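Local coordinates for AT-less polyketide synthase (PDB 4TKT), which probably catalyses decarboxylative chain elongation of an acyl carrier protein-bound polyketide, as a ketosynthase domain of the isomigrastatin assembly line, at residues G44-S49 / Q143-E148. Numbering follows the deposited sequence.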
loop_
_atom_site.group_PDB
_atom_site.type_symbol
_atom_site.label_atom_id
_atom_site.label_comp_id
_atom_site.label_asym_id
_atom_site.label_seq_id
_atom_site.Cartn_x
_atom_site.Cartn_y
_atom_site.Cartn_z
ATOM N N GLY A 44 1.277 9.534 -23.578
ATOM C CA GLY A 44 2.431 10.190 -22.989
ATOM C C GLY A 44 3.625 9.269 -22.805
ATOM O O GLY A 44 4.764 9.677 -23.026
ATOM N N ARG A 45 3.357 8.028 -22.404
ATOM C CA ARG A 45 4.406 7.043 -22.137
ATOM C C ARG A 45 5.318 6.813 -23.341
ATOM O O ARG A 45 6.525 7.048 -23.271
ATOM C CB ARG A 45 3.782 5.715 -21.704
ATOM C CG ARG A 45 2.937 5.800 -20.445
ATOM C CD ARG A 45 3.777 6.192 -19.245
ATOM N NE ARG A 45 2.972 6.291 -18.032
ATOM C CZ ARG A 45 2.809 5.301 -17.162
ATOM N NH1 ARG A 45 3.401 4.133 -17.365
ATOM N NH2 ARG A 45 2.057 5.480 -16.084
ATOM N N TRP A 46 4.732 6.345 -24.439
ATOM C CA TRP A 46 5.460 6.151 -25.691
ATOM C C TRP A 46 4.482 6.009 -26.852
ATOM O O TRP A 46 3.280 5.845 -26.643
ATOM C CB TRP A 46 6.374 4.922 -25.611
ATOM C CG TRP A 46 5.645 3.625 -25.384
ATOM C CD1 TRP A 46 5.017 2.861 -26.326
ATOM C CD2 TRP A 46 5.485 2.936 -24.137
ATOM N NE1 TRP A 46 4.467 1.746 -25.741
ATOM C CE2 TRP A 46 4.740 1.766 -24.399
ATOM C CE3 TRP A 46 5.892 3.195 -22.825
ATOM C CZ2 TRP A 46 4.398 0.858 -23.398
ATOM C CZ3 TRP A 46 5.551 2.293 -21.831
ATOM C CH2 TRP A 46 4.810 1.139 -22.123
ATOM N N ASP A 47 4.996 6.075 -28.075
ATOM C CA ASP A 47 4.161 5.852 -29.250
ATOM C C ASP A 47 4.011 4.357 -29.499
ATOM O O ASP A 47 4.887 3.725 -30.088
ATOM C CB ASP A 47 4.749 6.538 -30.477
ATOM C CG ASP A 47 3.845 6.432 -31.688
ATOM O OD1 ASP A 47 2.629 6.214 -31.503
ATOM O OD2 ASP A 47 4.349 6.572 -32.821
ATOM N N HIS A 48 2.891 3.799 -29.053
ATOM C CA HIS A 48 2.695 2.356 -29.085
ATOM C C HIS A 48 2.389 1.839 -30.488
ATOM O O HIS A 48 2.446 0.633 -30.737
ATOM C CB HIS A 48 1.575 1.955 -28.125
ATOM C CG HIS A 48 1.569 0.497 -27.785
ATOM N ND1 HIS A 48 2.630 -0.126 -27.164
ATOM C CD2 HIS A 48 0.634 -0.461 -27.984
ATOM C CE1 HIS A 48 2.348 -1.405 -26.993
ATOM N NE2 HIS A 48 1.142 -1.634 -27.481
ATOM N N SER A 49 2.073 2.747 -31.406
ATOM C CA SER A 49 1.786 2.360 -32.784
ATOM C C SER A 49 3.044 1.833 -33.463
ATOM O O SER A 49 2.967 1.140 -34.476
ATOM C CB SER A 49 1.218 3.538 -33.578
ATOM O OG SER A 49 2.255 4.375 -34.060
ATOM N N GLN A 143 16.469 2.769 -16.428
ATOM C CA GLN A 143 17.833 2.550 -16.895
ATOM C C GLN A 143 17.988 2.480 -18.422
ATOM O O GLN A 143 18.950 3.005 -18.984
ATOM C CB GLN A 143 18.337 1.252 -16.268
ATOM C CG GLN A 143 19.828 1.071 -16.227
ATOM C CD GLN A 143 20.203 -0.227 -15.550
ATOM O OE1 GLN A 143 19.341 -1.066 -15.282
ATOM N NE2 GLN A 143 21.488 -0.401 -15.262
ATOM N N LEU A 144 17.037 1.827 -19.086
ATOM C CA LEU A 144 17.116 1.591 -20.525
ATOM C C LEU A 144 17.068 2.882 -21.334
ATOM O O LEU A 144 17.668 2.976 -22.406
ATOM C CB LEU A 144 15.986 0.662 -20.968
ATOM C CG LEU A 144 15.987 -0.718 -20.310
ATOM C CD1 LEU A 144 14.686 -1.443 -20.581
ATOM C CD2 LEU A 144 17.165 -1.530 -20.813
ATOM N N TYR A 145 16.347 3.872 -20.824
ATOM C CA TYR A 145 16.229 5.151 -21.510
ATOM C C TYR A 145 17.589 5.825 -21.636
ATOM O O TYR A 145 17.926 6.367 -22.690
ATOM C CB TYR A 145 15.242 6.062 -20.778
ATOM C CG TYR A 145 13.798 5.747 -21.089
ATOM C CD1 TYR A 145 13.361 5.636 -22.403
ATOM C CD2 TYR A 145 12.876 5.540 -20.076
ATOM C CE1 TYR A 145 12.044 5.342 -22.698
ATOM C CE2 TYR A 145 11.557 5.245 -20.362
ATOM C CZ TYR A 145 11.147 5.147 -21.673
ATOM O OH TYR A 145 9.835 4.853 -21.962
ATOM N N GLY A 146 18.372 5.772 -20.563
ATOM C CA GLY A 146 19.693 6.372 -20.553
ATOM C C GLY A 146 20.623 5.751 -21.577
ATOM O O GLY A 146 21.439 6.440 -22.188
ATOM N N ALA A 147 20.495 4.441 -21.765
ATOM C CA ALA A 147 21.314 3.724 -22.733
ATOM C C ALA A 147 20.886 4.056 -24.158
ATOM O O ALA A 147 21.724 4.207 -25.050
ATOM C CB ALA A 147 21.232 2.224 -22.489
ATOM N N GLU A 148 19.576 4.163 -24.364
ATOM C CA GLU A 148 19.029 4.498 -25.674
ATOM C C GLU A 148 19.439 5.906 -26.074
ATOM O O GLU A 148 19.626 6.202 -27.250
ATOM C CB GLU A 148 17.505 4.370 -25.676
ATOM C CG GLU A 148 17.005 2.943 -25.524
ATOM C CD GLU A 148 15.499 2.858 -25.364
ATOM O OE1 GLU A 148 14.859 3.907 -25.142
ATOM O OE2 GLU A 148 14.955 1.739 -25.461
#
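A light surface contact, made by one phenol reaching from a helix toward a loop, brings Tyr-145 of helix 142-151 up to Arg-45 and Trp-46 in the loop between strands 39-40 and 66-67. It illustrates how a long aromatic side chain can span most of the gap between two backbones that stay well apart: the CA atoms of Trp-46 and Tyr-145 are separated by 11.6 Å, and the two segments bury 52 Å², both sides summed. The CB of Tyr-145 already points at the loop, and with CG beside the backbone N and anti to the carbonyl carbon (chi1 -80°) the ring continues in that direction. Its hydroxyl OH stops 4.2 Å from Arg-45 O, too far for a hydrogen bond, and lies 4.4 Å from Trp-46 CE3, approaching the indole obliquely. The polar need of that hydroxyl is met by the carbonyl of Val-217, while the ring of Tyr-145 packs edge-to-face with His-218 and lies nearly parallel to that of Tyr-614, close to the C-terminus. On the loop side, the indole is tied to its own segment. Trp-46 NE1 gives a nearly straight hydrogen bond of 3.0 Å to His-48 ND1 (169° at the hydrogen), with the acceptor close to the indole plane and the donor tilted somewhat from the imidazole plane, which should restrict the rotation of both rings. Arg-45 turns its guanidinium away from Tyr-145: NH1 forms a salt bridge with Glu-251, and NE one with a sulfonate oxygen of a bound MES, probably from the crystallisation liquor. The result is a loose approach without any hydrogen bond between peripheral elements of the ketosynthase's N-terminal family region, in a thiolase-type fold whose central mixed sheet includes strand 129-136, just ahead of helix 142-151.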